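Local coordinates for protein GDSL-esterase (Pseudoalteromonas sp., PDB 3HP4) that probably hydrolyses ester bonds of lipid-like substrates, as a cold-adapted serine esterase of the GDSL (SGNH hydrolase) family, at residues E73-V85 with I111-F125. Sequence-based numbering, arbitrary orientation. Where two conformers were deposited one is given.
Sequences ELGANDGLRGFPV and IYIPPNYGPRYSKMF
Tyr121 and Tyr117 reach from the 111-125 segment to the end of the short helix 76-80, and each gives its hydroxyl proton to a backbone carbonyl. Tyr121 OH lies 2.7 Å from Phe83 O, in the carbonyl plane and on a lone pair. Its CG stands anti to the backbone N (chi1 176°), which carries the phenol across to the chain leaving the helix, where Val85 CG2 meets CE1 obliquely. A phenylalanine in place of Tyr121 would probably keep most of this packing but leave the carbonyl of Phe83 without its hydroxyl mate.

Tyr117 works differently. Its OH is 2.9 Å from Leu80 O, approaching from above the carbonyl plane, while the ring lies under Gly82: the CA of Gly82 sits 3.6 Å from the Tyr117 ring centroid, a CH-pi contact over the face. Gly82 closes the helix in a Schellman motif, and a beta carbon there would run into this ring. One water donates to both Gly79 O and Pro114 O; another donates to Leu80 O and accepts from Asn116 ND2, so that carbonyl is gripped twice.

Deeper in, the Phe125 ring turns its edge to the helix start, with CE1 3.2 Å from Gly75 O, and takes Ile113 CD1 over one face. Gly79 fits against both side chains, its CA 3.6 Å from Phe125 CE1. Val85 CG2 packs on Phe125 CB, and Ile111 CG2 on Ala76 CB.

The two helix segments run nearly antiparallel (158°). Asn77, on the same short helix but facing away from 111-125, hydrogen-bonds O1P of the modified serine at position 11, which places this contact on the far side of that helix from the inhibited active site; Gly75-Ala76-Asn77-Asp78 matches the GxND motif of SGNH hydrolases, whose asparagine typically helps form the oxyanion hole.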
loop_
_atom_site.group_PDB
_atom_site.type_symbol
_atom_site.label_atom_id
_atom_site.label_comp_id
_atom_site.label_asym_id
_atom_site.label_seq_id
_atom_site.Cartn_x
_atom_site.Cartn_y
_atom_site.Cartn_z
ATOM N N GLU A 73 1.088 0.924 1.894
ATOM C CA GLU A 73 1.086 -0.432 1.302
ATOM C C GLU A 73 2.507 -0.931 1.417
ATOM O O GLU A 73 3.308 -0.863 0.465
ATOM C CB GLU A 73 0.607 -0.322 -0.148
ATOM C CG GLU A 73 0.647 -1.643 -0.923
ATOM C CD GLU A 73 1.963 -1.885 -1.640
ATOM O OE1 GLU A 73 2.408 -1.032 -2.468
ATOM O OE2 GLU A 73 2.563 -3.001 -1.447
ATOM N N LEU A 74 2.855 -1.414 2.619
ATOM C CA LEU A 74 4.216 -1.808 2.960
ATOM C C LEU A 74 4.212 -3.011 3.844
ATOM O O LEU A 74 3.271 -3.292 4.600
ATOM C CB LEU A 74 4.931 -0.683 3.711
ATOM C CG LEU A 74 5.238 0.558 2.877
ATOM C CD1 LEU A 74 5.793 1.656 3.803
ATOM C CD2 LEU A 74 6.261 0.279 1.759
ATOM N N GLY A 75 5.316 -3.725 3.776
ATOM C CA GLY A 75 5.581 -4.871 4.663
ATOM C C GLY A 75 5.872 -6.097 3.856
ATOM O O GLY A 75 6.549 -6.999 4.372
ATOM N N ALA A 76 5.442 -6.211 2.596
ATOM C CA ALA A 76 5.736 -7.411 1.820
ATOM C C ALA A 76 7.222 -7.659 1.794
ATOM O O ALA A 76 7.660 -8.826 1.870
ATOM C CB ALA A 76 5.185 -7.275 0.353
ATOM N N ASN A 77 8.055 -6.640 1.618
ATOM C CA ASN A 77 9.503 -6.880 1.565
ATOM C C ASN A 77 10.037 -7.359 2.889
ATOM O O ASN A 77 10.886 -8.271 2.896
ATOM C CB ASN A 77 10.223 -5.674 0.963
ATOM C CG ASN A 77 9.881 -5.532 -0.503
ATOM O OD1 ASN A 77 9.913 -6.516 -1.265
ATOM N ND2 ASN A 77 9.541 -4.338 -0.890
ATOM N N ASP A 78 9.546 -6.824 3.986
ATOM C CA ASP A 78 9.960 -7.328 5.296
ATOM C C ASP A 78 9.608 -8.826 5.423
ATOM O O ASP A 78 10.429 -9.635 5.854
ATOM C CB ASP A 78 9.271 -6.553 6.394
ATOM C CG ASP A 78 9.932 -5.242 6.698
ATOM O OD1 ASP A 78 11.101 -4.974 6.341
ATOM O OD2 ASP A 78 9.260 -4.474 7.388
ATOM N N GLY A 79 8.393 -9.194 5.041
ATOM C CA GLY A 79 7.940 -10.592 5.182
ATOM C C GLY A 79 8.625 -11.526 4.230
ATOM O O GLY A 79 8.941 -12.663 4.589
ATOM N N LEU A 80 8.869 -11.107 2.988
ATOM C CA LEU A 80 9.652 -11.943 2.039
ATOM C C LEU A 80 11.033 -12.186 2.510
ATOM O O LEU A 80 11.629 -13.200 2.139
ATOM C CB LEU A 80 9.673 -11.262 0.665
ATOM C CG LEU A 80 8.301 -11.293 0.009
ATOM C CD1 LEU A 80 8.285 -10.372 -1.228
ATOM C CD2 LEU A 80 7.851 -12.721 -0.376
ATOM N N ARG A 81 11.583 -11.316 3.325
ATOM C CA ARG A 81 12.908 -11.428 3.858
ATOM C C ARG A 81 12.934 -12.124 5.237
ATOM O O ARG A 81 13.986 -12.313 5.842
ATOM C CB ARG A 81 13.527 -10.018 3.868
ATOM C CG ARG A 81 13.767 -9.497 2.433
ATOM C CD ARG A 81 14.084 -8.031 2.410
ATOM N NE ARG A 81 15.483 -7.835 2.757
ATOM C CZ ARG A 81 16.121 -6.676 2.668
ATOM N NH1 ARG A 81 15.496 -5.587 2.226
ATOM N NH2 ARG A 81 17.403 -6.620 3.010
ATOM N N GLY A 82 11.754 -12.473 5.750
ATOM C CA GLY A 82 11.636 -13.113 7.048
ATOM C C GLY A 82 12.005 -12.234 8.216
ATOM O O GLY A 82 12.444 -12.719 9.246
ATOM N N PHE A 83 11.856 -10.913 8.082
ATOM C CA PHE A 83 12.235 -10.042 9.151
ATOM C C PHE A 83 11.254 -10.203 10.324
ATOM O O PHE A 83 10.089 -10.627 10.167
ATOM C CB PHE A 83 12.099 -8.560 8.720
ATOM C CG PHE A 83 13.127 -8.058 7.764
ATOM C CD1 PHE A 83 14.218 -8.807 7.384
ATOM C CD2 PHE A 83 13.017 -6.757 7.268
ATOM C CE1 PHE A 83 15.196 -8.280 6.483
ATOM C CE2 PHE A 83 13.978 -6.237 6.368
ATOM C CZ PHE A 83 15.053 -6.995 5.990
ATOM N N PRO A 84 11.673 -9.870 11.550
ATOM C CA PRO A 84 10.770 -10.076 12.685
ATOM C C PRO A 84 9.505 -9.237 12.554
ATOM O O PRO A 84 9.563 -8.030 12.334
ATOM C CB PRO A 84 11.601 -9.600 13.883
ATOM C CG PRO A 84 13.049 -9.832 13.403
ATOM C CD PRO A 84 13.025 -9.466 11.977
ATOM N N VAL A 85 8.361 -9.872 12.735
ATOM C CA VAL A 85 7.076 -9.169 12.628
ATOM C C VAL A 85 6.977 -8.162 13.712
ATOM O O VAL A 85 6.390 -7.081 13.466
ATOM C CB VAL A 85 5.928 -10.177 12.650
ATOM C CG1 VAL A 85 4.641 -9.514 12.708
ATOM C CG2 VAL A 85 5.971 -11.095 11.417
ATOM N N ILE A 111 -1.408 -7.118 4.137
ATOM C CA ILE A 111 -0.493 -7.751 3.162
ATOM C C ILE A 111 -0.482 -9.238 3.476
ATOM O O ILE A 111 -0.561 -9.630 4.664
ATOM C CB ILE A 111 0.898 -7.165 3.264
ATOM C CG1 ILE A 111 0.941 -5.649 3.198
ATOM C CG2 ILE A 111 1.823 -7.763 2.170
ATOM C CD1 ILE A 111 0.429 -4.998 1.835
ATOM N N TYR A 112 -0.419 -10.084 2.441
ATOM C CA TYR A 112 -0.254 -11.531 2.556
ATOM C C TYR A 112 1.011 -11.919 1.831
ATOM O O TYR A 112 1.392 -11.270 0.854
ATOM C CB TYR A 112 -1.455 -12.281 1.898
ATOM C CG TYR A 112 -2.780 -12.133 2.668
ATOM C CD1 TYR A 112 -3.383 -13.210 3.340
ATOM C CD2 TYR A 112 -3.451 -10.942 2.687
ATOM C CE1 TYR A 112 -4.603 -12.969 4.014
ATOM C CE2 TYR A 112 -4.669 -10.770 3.349
ATOM C CZ TYR A 112 -5.182 -11.770 3.990
ATOM O OH TYR A 112 -6.425 -11.457 4.691
ATOM N N ILE A 113 1.676 -12.921 2.398
ATOM C CA ILE A 113 2.945 -13.431 1.818
ATOM C C ILE A 113 2.884 -14.925 1.707
ATOM O O ILE A 113 2.253 -15.590 2.520
ATOM C CB ILE A 113 4.185 -13.022 2.697
ATOM C CG1 ILE A 113 3.973 -13.449 4.158
ATOM C CG2 ILE A 113 4.492 -11.541 2.478
ATOM C CD1 ILE A 113 5.215 -13.381 5.102
ATOM N N PRO A 114 3.665 -15.471 0.760
ATOM C CA PRO A 114 3.780 -16.951 0.719
ATOM C C PRO A 114 4.493 -17.498 1.941
ATOM O O PRO A 114 5.246 -16.771 2.604
ATOM C CB PRO A 114 4.610 -17.224 -0.530
ATOM C CG PRO A 114 5.403 -15.966 -0.706
ATOM C CD PRO A 114 4.547 -14.796 -0.191
ATOM N N PRO A 115 4.295 -18.781 2.234
ATOM C CA PRO A 115 4.837 -19.411 3.451
ATOM C C PRO A 115 6.316 -19.768 3.315
ATOM O O PRO A 115 6.746 -20.858 3.700
ATOM C CB PRO A 115 3.959 -20.675 3.605
ATOM C CG PRO A 115 3.696 -21.064 2.123
ATOM C CD PRO A 115 3.449 -19.710 1.446
ATOM N N ASN A 116 7.131 -18.811 2.868
ATOM C CA ASN A 116 8.549 -19.032 2.731
ATOM C C ASN A 116 9.256 -19.268 4.044
ATOM O O ASN A 116 10.332 -19.866 4.062
ATOM C CB ASN A 116 9.201 -17.855 1.971
ATOM C CG ASN A 116 8.686 -17.730 0.528
ATOM O OD1 ASN A 116 8.088 -18.651 -0.002
ATOM N ND2 ASN A 116 8.839 -16.560 -0.051
ATOM N N TYR A 117 8.639 -18.832 5.139
ATOM C CA TYR A 117 9.157 -19.090 6.513
ATOM C C TYR A 117 8.147 -19.851 7.298
ATOM O O TYR A 117 8.181 -19.823 8.536
ATOM C CB TYR A 117 9.559 -17.762 7.208
ATOM C CG TYR A 117 10.556 -17.019 6.403
ATOM C CD1 TYR A 117 11.911 -17.240 6.551
ATOM C CD2 TYR A 117 10.102 -16.137 5.408
ATOM C CE1 TYR A 117 12.838 -16.530 5.681
ATOM C CE2 TYR A 117 10.967 -15.479 4.575
ATOM C CZ TYR A 117 12.286 -15.658 4.712
ATOM O OH TYR A 117 13.123 -14.945 3.849
ATOM N N GLY A 118 7.264 -20.575 6.604
ATOM C CA GLY A 118 6.252 -21.429 7.227
ATOM C C GLY A 118 4.925 -20.715 7.370
ATOM O O GLY A 118 4.852 -19.462 7.418
ATOM N N PRO A 119 3.838 -21.476 7.466
ATOM C CA PRO A 119 2.516 -20.856 7.623
ATOM C C PRO A 119 2.349 -20.039 8.876
ATOM O O PRO A 119 1.600 -19.069 8.867
ATOM C CB PRO A 119 1.546 -22.057 7.577
ATOM C CG PRO A 119 2.385 -23.223 7.722
ATOM C CD PRO A 119 3.793 -22.929 7.295
ATOM N N ARG A 120 2.967 -20.405 9.988
ATOM C CA ARG A 120 2.755 -19.636 11.181
ATOM C C ARG A 120 3.321 -18.238 11.056
ATOM O O ARG A 120 2.638 -17.251 11.402
ATOM C CB ARG A 120 3.366 -20.351 12.400
ATOM C CG ARG A 120 3.215 -19.578 13.665
ATOM C CD ARG A 120 1.784 -19.284 14.091
ATOM N NE ARG A 120 1.740 -18.539 15.349
ATOM C CZ ARG A 120 1.013 -17.438 15.635
ATOM N NH1 ARG A 120 0.200 -16.869 14.748
ATOM N NH2 ARG A 120 1.140 -16.882 16.827
ATOM N N TYR A 121 4.530 -18.093 10.523
ATOM C CA TYR A 121 5.069 -16.745 10.284
ATOM C C TYR A 121 4.171 -15.982 9.347
ATOM O O TYR A 121 3.957 -14.773 9.577
ATOM C CB TYR A 121 6.501 -16.876 9.710
ATOM C CG TYR A 121 7.117 -15.553 9.343
ATOM C CD1 TYR A 121 7.783 -14.784 10.278
ATOM C CD2 TYR A 121 7.031 -15.056 8.042
ATOM C CE1 TYR A 121 8.375 -13.572 9.910
ATOM C CE2 TYR A 121 7.607 -13.823 7.663
ATOM C CZ TYR A 121 8.248 -13.111 8.618
ATOM O OH TYR A 121 8.811 -11.906 8.227
ATOM N N SER A 122 3.621 -16.593 8.306
ATOM C CA SER A 122 2.719 -15.850 7.403
ATOM C C SER A 122 1.498 -15.366 8.165
ATOM O O SER A 122 1.051 -14.226 7.889
ATOM C CB SER A 122 2.316 -16.754 6.225
ATOM O OG SER A 122 3.441 -16.849 5.315
ATOM N N LYS A 123 0.948 -16.128 9.102
ATOM C CA LYS A 123 -0.197 -15.682 9.859
ATOM C C LYS A 123 0.199 -14.591 10.837
ATOM O O LYS A 123 -0.559 -13.607 11.050
ATOM C CB LYS A 123 -0.881 -16.844 10.626
ATOM C CG LYS A 123 -1.615 -17.743 9.761
ATOM C CD LYS A 123 -2.472 -18.774 10.516
ATOM C CE LYS A 123 -2.377 -18.756 11.992
ATOM N NZ LYS A 123 -3.230 -19.973 12.491
ATOM N N MET A 124 1.342 -14.717 11.494
ATOM C CA MET A 124 1.830 -13.652 12.361
ATOM C C MET A 124 1.960 -12.369 11.611
ATOM O O MET A 124 1.588 -11.281 12.078
ATOM C CB MET A 124 3.202 -14.038 12.904
ATOM C CG MET A 124 3.210 -15.259 13.898
ATOM S SD MET A 124 4.893 -15.933 14.123
ATOM C CE MET A 124 5.669 -14.553 14.894
ATOM N N PHE A 125 2.515 -12.442 10.402
ATOM C CA PHE A 125 2.720 -11.292 9.531
ATOM C C PHE A 125 1.389 -10.663 9.139
ATOM O O PHE A 125 1.203 -9.460 9.387
ATOM C CB PHE A 125 3.492 -11.818 8.276
ATOM C CG PHE A 125 3.638 -10.776 7.218
ATOM C CD1 PHE A 125 4.737 -9.921 7.201
ATOM C CD2 PHE A 125 2.693 -10.651 6.240
ATOM C CE1 PHE A 125 4.855 -8.965 6.173
ATOM C CE2 PHE A 125 2.810 -9.700 5.228
ATOM C CZ PHE A 125 3.882 -8.854 5.204
HETATM O O HOH W 1 7.728 -14.921 2.811
HETATM O O HOH W 2 11.121 -15.163 0.508
#